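Local structure of 2,4-dihydroxyhept-2-ene-1,7-dioic acid aldolase (Kordia algicida OT-1, 6BDE) at residues Gly71-Phe74 and Phe75-Ile78; Met147-Thr150 and Phe151-Phe154. The protein probably senses nitric oxide or a related diatomic gas through a bound heme, as a heme nitric oxide/oxygen binding (H-NOX) signalling protein. The protein carries 1 engineered substitution. One frame throughout, in Å; residues are numbered along the deposited sequence.

Contact 1 lies on helix 63-81 and contact 2 at the C-terminal end of helix 140-153, so contact 1 comes first along the chain. Their centres are about 10 Å apart, and the two helices touch directly: Glu72 OE2 is 3.2 Å from Asn148 ND2, a probable hydrogen bond, and Phe75 CE1 packs 3.4 Å from Thr150 OG1. Both contacts reach the heme, 71-78 through Ile78 and 147-154 through Met147 and Thr150. Between them in sequence comes helix 99-110 with His104, the axial ligand of the iron. The two helical stretches therefore form adjoining parts of the wall of one heme pocket.

Contact 1 (Gly71-Phe74 and Phe75-Ile78); sequences GEHF and FSVI. Engineered in segment 71-74: Gly71 (natural residue Ala). With HEM (protoporphyrin IX containing Fe), chain B.
Phe74 and Ile78 meet one turn apart on helix 63-81, where Ile78 lines the heme pocket. Ile78 CD1 lies 3.8 Å from Phe74 CD2, the isoleucine chain standing roughly perpendicular to the phenylalanine, and the same methyl reaches HEM C3B at 3.4 Å. CD1 lies over the face of the pyrrole that carries C3B, and CG2 meets the vinyl carbon HEM CAB at that ring's rim. Val77 approaches the Phe74 ring differently: its CB sits 4.1 Å above one face, nearer the border than the middle. CG anti to the backbone N (chi1 -164°) sets the ring beside its own carbonyl carbon, leaning outward and slightly forward so that Val77 CB comes to that face. Behind these apolar groups, Ile78 N donates to Phe74 O at 3.0 Å. The preceding turn has weaker bonding: Phe75 N is shared between Gly71 O and Glu72 O, each 3.4 Å away and weak; Gly71 is an engineered residue, alanine in the natural protein. Ser76 OG adds a side-chain bond, donating to His73 O at 2.6 Å in the carbonyl plane, because chi1 of 70° folds the hydroxyl back over its own helix. Further out, Phe74 packs on Ile5 of helix 3-17, while Phe75 leans on Lys149 and Thr150 of helix 140-153. The chemistry is thus divided: hydrocarbon faces the porphyrin, whereas His73 O accepts both the Ser76 hydroxyl and, weakly, Ser76 N, so the hydroxyl is satisfied within its own helix on a side away from the porphyrin.

Contact 2 (Met147-Thr150 and Phe151-Phe154); sequences MNKT and FEHF. With HEM (protoporphyrin IX containing Fe), chain B.
The heme pocket of this H-NOX fold is lined here by the last turns of helix 140-153, where Met147 and Thr150 face the porphyrin while Lys149 and Glu152 pair on another side of the helix. Met147 runs extended beyond CG, and its CE reaches the vinyl carbon HEM CBC at 3.4 Å; Thr150 OG1 lies farther off, 4.0 Å from the methyl HEM CMC, and is hydrogen-bonded to Leu146 O. The lysine and glutamate chains run alongside each other to a common end. Their salt bridge joins Lys149 NZ to Glu152 OE2 at 3.1 Å, the amine coming from above the carboxylate plane, 53° out of it. A bend at chi2 (-62°) turns the outer part of the lysine chain toward Glu152, bringing CD as well as NZ near the carboxylate. With the amine gone, as in an alanine here, the Glu152 carboxylate is likely to lose this partner and turn more freely, and the packing of the stem beyond CB against Glu72 would probably be lost. Phe151 turns from the heme toward helix 92-96 and strand 171-178, and the edge of its ring meets Met147 O, with CD2 at 3.2 Å. The same carbonyl accepts Phe151 N, so the amide and the ring edge of one residue both approach it. Phe154 is the first residue to leave helical geometry, and its N makes two weak bonds, to Thr150 O and to Phe151 O. At this end the His153 ring turns its ND1 over the centre of the Phe154 face, 3.8 Å above the plane.

Contact 1 (Gly71-Phe74 and Phe75-Ile78)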
ATOM      1  N   GLY A  71      -0.864   2.964   3.663  1.00 37.07           N
ATOM      2  CA  GLY A  71      -1.477   2.696   2.371  1.00 26.22           C
ATOM      3  C   GLY A  71      -2.627   3.635   2.065  1.00 34.23           C
ATOM      4  O   GLY A  71      -2.801   4.069   0.923  1.00 33.78           O
ATOM      5  N   GLU A  72      -3.428   3.966   3.080  1.00 30.92           N
ATOM      6  CA  GLU A  72      -4.493   4.941   2.883  1.00 32.09           C
ATOM      7  C   GLU A  72      -3.922   6.323   2.590  1.00 39.42           C
ATOM      8  O   GLU A  72      -4.459   7.057   1.753  1.00 40.39           O
ATOM      9  CB  GLU A  72      -5.404   4.980   4.110  1.00 33.02           C
ATOM     10  CG  GLU A  72      -6.149   3.680   4.363  1.00 32.05           C
ATOM     11  CD  GLU A  72      -7.286   3.835   5.351  1.00 39.57           C
ATOM     12  OE1 GLU A  72      -7.280   4.817   6.124  1.00 38.63           O
ATOM     13  OE2 GLU A  72      -8.191   2.973   5.353  1.00 35.83           O
ATOM     14  N   HIS A  73      -2.827   6.688   3.263  1.00 35.91           N
ATOM     15  CA  HIS A  73      -2.208   7.986   3.012  1.00 41.71           C
ATOM     16  C   HIS A  73      -1.580   8.041   1.626  1.00 37.88           C
ATOM     17  O   HIS A  73      -1.603   9.090   0.970  1.00 46.21           O
ATOM     18  CB  HIS A  73      -1.160   8.287   4.083  1.00 49.31           C
ATOM     19  CG  HIS A  73      -0.250   9.423   3.733  1.00 58.29           C
ATOM     20  ND1 HIS A  73      -0.665  10.738   3.736  1.00 58.36           N
ATOM     21  CD2 HIS A  73       1.052   9.442   3.362  1.00 59.26           C
ATOM     22  CE1 HIS A  73       0.342  11.517   3.386  1.00 58.77           C
ATOM     23  NE2 HIS A  73       1.396  10.756   3.153  1.00 64.13           N
ATOM     24  N   PHE A  74      -1.014   6.925   1.160  1.00 36.88           N
ATOM     25  CA  PHE A  74      -0.348   6.925  -0.137  1.00 37.64           C
ATOM     26  C   PHE A  74      -1.323   7.092  -1.294  1.00 39.00           C
ATOM     27  O   PHE A  74      -0.907   7.510  -2.379  1.00 43.60           O
ATOM     28  CB  PHE A  74       0.463   5.642  -0.324  1.00 33.93           C
ATOM     29  CG  PHE A  74       1.465   5.722  -1.440  1.00 37.04           C
ATOM     30  CD1 PHE A  74       2.637   6.446  -1.287  1.00 35.88           C
ATOM     31  CD2 PHE A  74       1.233   5.084  -2.647  1.00 41.68           C
ATOM     32  CE1 PHE A  74       3.559   6.528  -2.313  1.00 41.60           C
ATOM     33  CE2 PHE A  74       2.152   5.161  -3.678  1.00 45.13           C
ATOM     34  CZ  PHE A  74       3.316   5.884  -3.510  1.00 43.07           C
ATOM     35  N   PHE A  75      -2.605   6.776  -1.092  1.00 40.26           N
ATOM     36  CA  PHE A  75      -3.584   7.007  -2.149  1.00 38.93           C
ATOM     37  C   PHE A  75      -3.711   8.492  -2.460  1.00 40.38           C
ATOM     38  O   PHE A  75      -3.900   8.878  -3.619  1.00 42.94           O
ATOM     39  CB  PHE A  75      -4.940   6.423  -1.754  1.00 40.37           C
ATOM     40  CG  PHE A  75      -5.937   6.392  -2.880  1.00 38.85           C
ATOM     41  CD1 PHE A  75      -6.046   5.278  -3.694  1.00 44.49           C
ATOM     42  CD2 PHE A  75      -6.762   7.478  -3.124  1.00 44.90           C
ATOM     43  CE1 PHE A  75      -6.961   5.246  -4.731  1.00 39.72           C
ATOM     44  CE2 PHE A  75      -7.678   7.453  -4.158  1.00 45.32           C
ATOM     45  CZ  PHE A  75      -7.777   6.335  -4.963  1.00 41.28           C
ATOM     46  N   SER A  76      -3.609   9.343  -1.435  1.00 44.32           N
ATOM     47  CA  SER A  76      -3.634  10.782  -1.666  1.00 40.13           C
ATOM     48  C   SER A  76      -2.414  11.241  -2.453  1.00 40.34           C
ATOM     49  O   SER A  76      -2.505  12.196  -3.233  1.00 49.65           O
ATOM     50  CB  SER A  76      -3.725  11.530  -0.336  1.00 44.62           C
ATOM     51  OG  SER A  76      -2.514  11.423   0.392  1.00 52.04           O
ATOM     52  N   VAL A  77      -1.268  10.582  -2.261  1.00 45.11           N
ATOM     53  CA  VAL A  77      -0.102  10.865  -3.092  1.00 48.17           C
ATOM     54  C   VAL A  77      -0.388  10.494  -4.540  1.00 48.12           C
ATOM     55  O   VAL A  77       0.034  11.188  -5.473  1.00 52.47           O
ATOM     56  CB  VAL A  77       1.135  10.123  -2.552  1.00 54.50           C
ATOM     57  CG1 VAL A  77       2.373  10.493  -3.359  1.00 59.74           C
ATOM     58  CG2 VAL A  77       1.338  10.429  -1.076  1.00 54.23           C
ATOM     59  N   ILE A  78      -1.114   9.395  -4.749  1.00 46.37           N
ATOM     60  CA  ILE A  78      -1.519   9.008  -6.096  1.00 44.98           C
ATOM     61  C   ILE A  78      -2.521  10.007  -6.660  1.00 52.15           C
ATOM     62  O   ILE A  78      -2.463  10.369  -7.842  1.00 52.70           O
ATOM     63  CB  ILE A  78      -2.092   7.581  -6.080  1.00 48.26           C
ATOM     64  CG1 ILE A  78      -0.973   6.559  -5.864  1.00 43.67           C
ATOM     65  CG2 ILE A  78      -2.866   7.307  -7.357  1.00 54.38           C
ATOM     66  CD1 ILE A  78      -1.448   5.249  -5.279  1.00 45.36           C
TER
HETATM   67  CHA HEM B 201       4.359  -0.648  -4.541  1.00 38.91           C
HETATM   68  CHB HEM B 201       2.723   3.361  -7.818  1.00 36.41           C
HETATM   69  CHC HEM B 201      -2.478   1.578  -7.431  1.00 37.90           C
HETATM   70  CHD HEM B 201      -0.876  -2.295  -3.945  1.00 31.59           C
HETATM   71  C1A HEM B 201       3.951   0.648  -5.569  1.00 35.01           C
HETATM   72  C2A HEM B 201       5.064   1.517  -5.648  1.00 39.84           C
HETATM   73  C3A HEM B 201       4.656   2.499  -6.457  1.00 38.67           C
HETATM   74  C4A HEM B 201       3.333   2.152  -6.795  1.00 36.53           C
HETATM   75  CMA HEM B 201       5.450   3.720  -6.916  1.00 39.23           C
HETATM   76  CAA HEM B 201       6.434   1.357  -4.990  1.00 32.68           C
HETATM   77  CBA HEM B 201       7.324   0.554  -5.944  1.00 36.99           C
HETATM   78  CGA HEM B 201       8.756   0.463  -5.424  1.00 38.82           C
HETATM   79  O1A HEM B 201       9.665   0.010  -6.171  1.00 40.13           O
HETATM   80  O2A HEM B 201       9.034   0.838  -4.255  1.00 40.66           O
HETATM   81  C1B HEM B 201       1.095   3.066  -7.831  1.00 36.52           C
HETATM   82  C2B HEM B 201       0.150   4.139  -8.407  1.00 36.40           C
HETATM   83  C3B HEM B 201      -1.169   3.615  -8.276  1.00 39.00           C
HETATM   84  C4B HEM B 201      -0.981   2.267  -7.642  1.00 35.51           C
HETATM   85  CMB HEM B 201       0.557   5.485  -9.008  1.00 46.72           C
HETATM   86  CAB HEM B 201      -2.489   4.252  -8.697  1.00 38.06           C
HETATM   87  CBB HEM B 201      -2.686   4.625  -9.945  1.00 53.14           C
HETATM   88  C1C HEM B 201      -2.140   0.338  -6.300  1.00 34.91           C
HETATM   89  C2C HEM B 201      -3.332  -0.127  -5.702  1.00 32.73           C
HETATM   90  C3C HEM B 201      -2.930  -1.080  -4.844  1.00 33.14           C
HETATM   91  C4C HEM B 201      -1.530  -1.127  -4.990  1.00 31.83           C
HETATM   92  CMC HEM B 201      -4.758   0.346  -5.971  1.00 35.05           C
HETATM   93  CAC HEM B 201      -3.796  -1.935  -3.926  1.00 43.12           C
HETATM   94  CBC HEM B 201      -4.058  -3.182  -4.253  1.00 46.74           C
HETATM   95  C1D HEM B 201       0.756  -1.920  -3.969  1.00 30.76           C
HETATM   96  C2D HEM B 201       1.445  -2.638  -2.833  1.00 29.79           C
HETATM   97  C3D HEM B 201       2.809  -2.251  -2.934  1.00 27.82           C
HETATM   98  C4D HEM B 201       2.896  -1.295  -4.144  1.00 30.76           C
HETATM   99  CMD HEM B 201       0.828  -3.588  -1.809  1.00 30.63           C
HETATM  100  CAD HEM B 201       3.952  -2.700  -2.025  1.00 30.61           C
HETATM  101  CBD HEM B 201       4.998  -3.489  -2.806  1.00 32.71           C
HETATM  102  CGD HEM B 201       4.729  -4.979  -2.632  1.00 32.24           C
HETATM  103  O1D HEM B 201       3.638  -5.361  -2.133  1.00 30.69           O
HETATM  104  O2D HEM B 201       5.596  -5.818  -2.993  1.00 30.75           O
HETATM  105  NA  HEM B 201       2.763   1.008  -6.215  1.00 35.39           N
HETATM  106  NB  HEM B 201       0.383   1.834  -7.239  1.00 37.45           N
HETATM  107  NC  HEM B 201      -0.927  -0.203  -5.857  1.00 33.52           N
HETATM  108  ND  HEM B 201       1.543  -0.983  -4.818  1.00 32.89           N
HETATM  109 FE   HEM B 201       0.983   0.075  -6.447  1.00 33.46          FE

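Contact 2 (Met147-Thr150 and Phe151-Phe154)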
ATOM      1  N   MET A 147      -6.725  -0.081  -1.329  1.00 30.72           N
ATOM      2  CA  MET A 147      -8.037  -0.558  -1.755  1.00 27.18           C
ATOM      3  C   MET A 147      -9.154   0.169  -1.017  1.00 27.10           C
ATOM      4  O   MET A 147     -10.181   0.510  -1.617  1.00 32.20           O
ATOM      5  CB  MET A 147      -8.150  -2.065  -1.534  1.00 30.40           C
ATOM      6  CG  MET A 147      -7.288  -2.918  -2.452  1.00 29.00           C
ATOM      7  SD  MET A 147      -7.543  -4.668  -2.106  1.00 32.74           S
ATOM      8  CE  MET A 147      -6.370  -5.432  -3.221  1.00 27.67           C
ATOM      9  N   ASN A 148      -8.976   0.403   0.288  1.00 29.71           N
ATOM     10  CA  ASN A 148      -9.974   1.138   1.061  1.00 33.25           C
ATOM     11  C   ASN A 148     -10.249   2.504   0.445  1.00 36.56           C
ATOM     12  O   ASN A 148     -11.406   2.905   0.278  1.00 36.09           O
ATOM     13  CB  ASN A 148      -9.505   1.299   2.509  1.00 30.68           C
ATOM     14  CG  ASN A 148      -9.619   0.018   3.311  1.00 32.82           C
ATOM     15  OD1 ASN A 148     -10.230  -0.956   2.869  1.00 36.30           O
ATOM     16  ND2 ASN A 148      -9.033   0.015   4.503  1.00 32.88           N
ATOM     17  N   LYS A 149      -9.187   3.233   0.099  1.00 31.34           N
ATOM     18  CA  LYS A 149      -9.340   4.567  -0.464  1.00 34.87           C
ATOM     19  C   LYS A 149      -9.768   4.545  -1.924  1.00 36.50           C
ATOM     20  O   LYS A 149     -10.300   5.548  -2.413  1.00 36.75           O
ATOM     21  CB  LYS A 149      -8.036   5.352  -0.313  1.00 35.34           C
ATOM     22  CG  LYS A 149      -7.732   5.755   1.120  1.00 33.89           C
ATOM     23  CD  LYS A 149      -8.807   6.683   1.661  1.00 36.37           C
ATOM     24  CE  LYS A 149      -8.556   7.033   3.117  1.00 34.97           C
ATOM     25  NZ  LYS A 149      -9.543   8.027   3.624  1.00 38.87           N
ATOM     26  N   THR A 150      -9.545   3.434  -2.630  1.00 35.28           N
ATOM     27  CA  THR A 150     -10.077   3.300  -3.982  1.00 36.30           C
ATOM     28  C   THR A 150     -11.599   3.312  -3.961  1.00 38.60           C
ATOM     29  O   THR A 150     -12.241   3.995  -4.769  1.00 39.65           O
ATOM     30  CB  THR A 150      -9.558   2.013  -4.627  1.00 31.73           C
ATOM     31  OG1 THR A 150      -8.133   2.085  -4.759  1.00 32.57           O
ATOM     32  CG2 THR A 150     -10.182   1.813  -6.003  1.00 39.34           C
ATOM     33  N   PHE A 151     -12.196   2.566  -3.029  1.00 36.03           N
ATOM     34  CA  PHE A 151     -13.649   2.570  -2.898  1.00 35.52           C
ATOM     35  C   PHE A 151     -14.153   3.918  -2.397  1.00 36.14           C
ATOM     36  O   PHE A 151     -15.199   4.400  -2.846  1.00 40.02           O
ATOM     37  CB  PHE A 151     -14.092   1.444  -1.966  1.00 36.67           C
ATOM     38  CG  PHE A 151     -14.107   0.096  -2.622  1.00 36.55           C
ATOM     39  CD1 PHE A 151     -15.223  -0.335  -3.318  1.00 39.52           C
ATOM     40  CD2 PHE A 151     -13.001  -0.736  -2.555  1.00 33.41           C
ATOM     41  CE1 PHE A 151     -15.239  -1.570  -3.932  1.00 47.02           C
ATOM     42  CE2 PHE A 151     -13.012  -1.974  -3.168  1.00 37.51           C
ATOM     43  CZ  PHE A 151     -14.133  -2.390  -3.858  1.00 38.87           C
ATOM     44  N   GLU A 152     -13.417   4.542  -1.473  1.00 35.73           N
ATOM     45  CA  GLU A 152     -13.809   5.857  -0.979  1.00 38.45           C
ATOM     46  C   GLU A 152     -13.745   6.903  -2.084  1.00 37.71           C
ATOM     47  O   GLU A 152     -14.568   7.827  -2.126  1.00 42.09           O
ATOM     48  CB  GLU A 152     -12.919   6.265   0.195  1.00 36.66           C
ATOM     49  CG  GLU A 152     -13.250   7.636   0.770  1.00 42.70           C
ATOM     50  CD  GLU A 152     -12.764   7.810   2.194  1.00 52.50           C
ATOM     51  OE1 GLU A 152     -12.831   8.946   2.709  1.00 52.15           O
ATOM     52  OE2 GLU A 152     -12.310   6.814   2.796  1.00 48.41           O
ATOM     53  N   HIS A 153     -12.771   6.774  -2.991  1.00 42.39           N
ATOM     54  CA  HIS A 153     -12.646   7.727  -4.089  1.00 41.90           C
ATOM     55  C   HIS A 153     -13.880   7.705  -4.984  1.00 44.75           C
ATOM     56  O   HIS A 153     -14.305   8.749  -5.493  1.00 48.58           O
ATOM     57  CB  HIS A 153     -11.387   7.427  -4.902  1.00 47.45           C
ATOM     58  CG  HIS A 153     -11.211   8.318  -6.093  1.00 50.47           C
ATOM     59  ND1 HIS A 153     -11.353   7.866  -7.387  1.00 56.09           N
ATOM     60  CD2 HIS A 153     -10.908   9.634  -6.184  1.00 54.53           C
ATOM     61  CE1 HIS A 153     -11.147   8.867  -8.224  1.00 54.74           C
ATOM     62  NE2 HIS A 153     -10.873   9.950  -7.520  1.00 60.26           N
ATOM     63  N   PHE A 154     -14.470   6.527  -5.185  1.00 44.17           N
ATOM     64  CA  PHE A 154     -15.667   6.379  -5.999  1.00 44.40           C
ATOM     65  C   PHE A 154     -16.949   6.437  -5.174  1.00 52.46           C
ATOM     66  O   PHE A 154     -17.988   5.939  -5.625  1.00 52.53           O
ATOM     67  CB  PHE A 154     -15.604   5.071  -6.791  1.00 49.12           C
ATOM     68  CG  PHE A 154     -14.538   5.058  -7.850  1.00 46.43           C
ATOM     69  CD1 PHE A 154     -13.428   4.237  -7.727  1.00 40.97           C
ATOM     70  CD2 PHE A 154     -14.642   5.871  -8.966  1.00 51.92           C
ATOM     71  CE1 PHE A 154     -12.444   4.225  -8.700  1.00 46.44           C
ATOM     72  CE2 PHE A 154     -13.662   5.864  -9.941  1.00 51.78           C
ATOM     73  CZ  PHE A 154     -12.562   5.041  -9.808  1.00 48.49           C
TER
HETATM   74  CHA HEM B 201       4.359  -0.648  -4.541  1.00 38.91           C
HETATM   75  CHB HEM B 201       2.723   3.361  -7.818  1.00 36.41           C
HETATM   76  CHC HEM B 201      -2.478   1.578  -7.431  1.00 37.90           C
HETATM   77  CHD HEM B 201      -0.876  -2.295  -3.945  1.00 31.59           C
HETATM   78  C1A HEM B 201       3.951   0.648  -5.569  1.00 35.01           C
HETATM   79  C2A HEM B 201       5.064   1.517  -5.648  1.00 39.84           C
HETATM   80  C3A HEM B 201       4.656   2.499  -6.457  1.00 38.67           C
HETATM   81  C4A HEM B 201       3.333   2.152  -6.795  1.00 36.53           C
HETATM   82  CMA HEM B 201       5.450   3.720  -6.916  1.00 39.23           C
HETATM   83  CAA HEM B 201       6.434   1.357  -4.990  1.00 32.68           C
HETATM   84  CBA HEM B 201       7.324   0.554  -5.944  1.00 36.99           C
HETATM   85  CGA HEM B 201       8.756   0.463  -5.424  1.00 38.82           C
HETATM   86  O1A HEM B 201       9.665   0.010  -6.171  1.00 40.13           O
HETATM   87  O2A HEM B 201       9.034   0.838  -4.255  1.00 40.66           O
HETATM   88  C1B HEM B 201       1.095   3.066  -7.831  1.00 36.52           C
HETATM   89  C2B HEM B 201       0.150   4.139  -8.407  1.00 36.40           C
HETATM   90  C3B HEM B 201      -1.169   3.615  -8.276  1.00 39.00           C
HETATM   91  C4B HEM B 201      -0.981   2.267  -7.642  1.00 35.51           C
HETATM   92  CMB HEM B 201       0.557   5.485  -9.008  1.00 46.72           C
HETATM   93  CAB HEM B 201      -2.489   4.252  -8.697  1.00 38.06           C
HETATM   94  CBB HEM B 201      -2.686   4.625  -9.945  1.00 53.14           C
HETATM   95  C1C HEM B 201      -2.140   0.338  -6.300  1.00 34.91           C
HETATM   96  C2C HEM B 201      -3.332  -0.127  -5.702  1.00 32.73           C
HETATM   97  C3C HEM B 201      -2.930  -1.080  -4.844  1.00 33.14           C
HETATM   98  C4C HEM B 201      -1.530  -1.127  -4.990  1.00 31.83           C
HETATM   99  CMC HEM B 201      -4.758   0.346  -5.971  1.00 35.05           C
HETATM  100  CAC HEM B 201      -3.796  -1.935  -3.926  1.00 43.12           C
HETATM  101  CBC HEM B 201      -4.058  -3.182  -4.253  1.00 46.74           C
HETATM  102  C1D HEM B 201       0.756  -1.920  -3.969  1.00 30.76           C
HETATM  103  C2D HEM B 201       1.445  -2.638  -2.833  1.00 29.79           C
HETATM  104  C3D HEM B 201       2.809  -2.251  -2.934  1.00 27.82           C
HETATM  105  C4D HEM B 201       2.896  -1.295  -4.144  1.00 30.76           C
HETATM  106  CMD HEM B 201       0.828  -3.588  -1.809  1.00 30.63           C
HETATM  107  CAD HEM B 201       3.952  -2.700  -2.025  1.00 30.61           C
HETATM  108  CBD HEM B 201       4.998  -3.489  -2.806  1.00 32.71           C
HETATM  109  CGD HEM B 201       4.729  -4.979  -2.632  1.00 32.24           C
HETATM  110  O1D HEM B 201       3.638  -5.361  -2.133  1.00 30.69           O
HETATM  111  O2D HEM B 201       5.596  -5.818  -2.993  1.00 30.75           O
HETATM  112  NA  HEM B 201       2.763   1.008  -6.215  1.00 35.39           N
HETATM  113  NB  HEM B 201       0.383   1.834  -7.239  1.00 37.45           N
HETATM  114  NC  HEM B 201      -0.927  -0.203  -5.857  1.00 33.52           N
HETATM  115  ND  HEM B 201       1.543  -0.983  -4.818  1.00 32.89           N
HETATM  116 FE   HEM B 201       0.983   0.075  -6.447  1.00 33.46          FE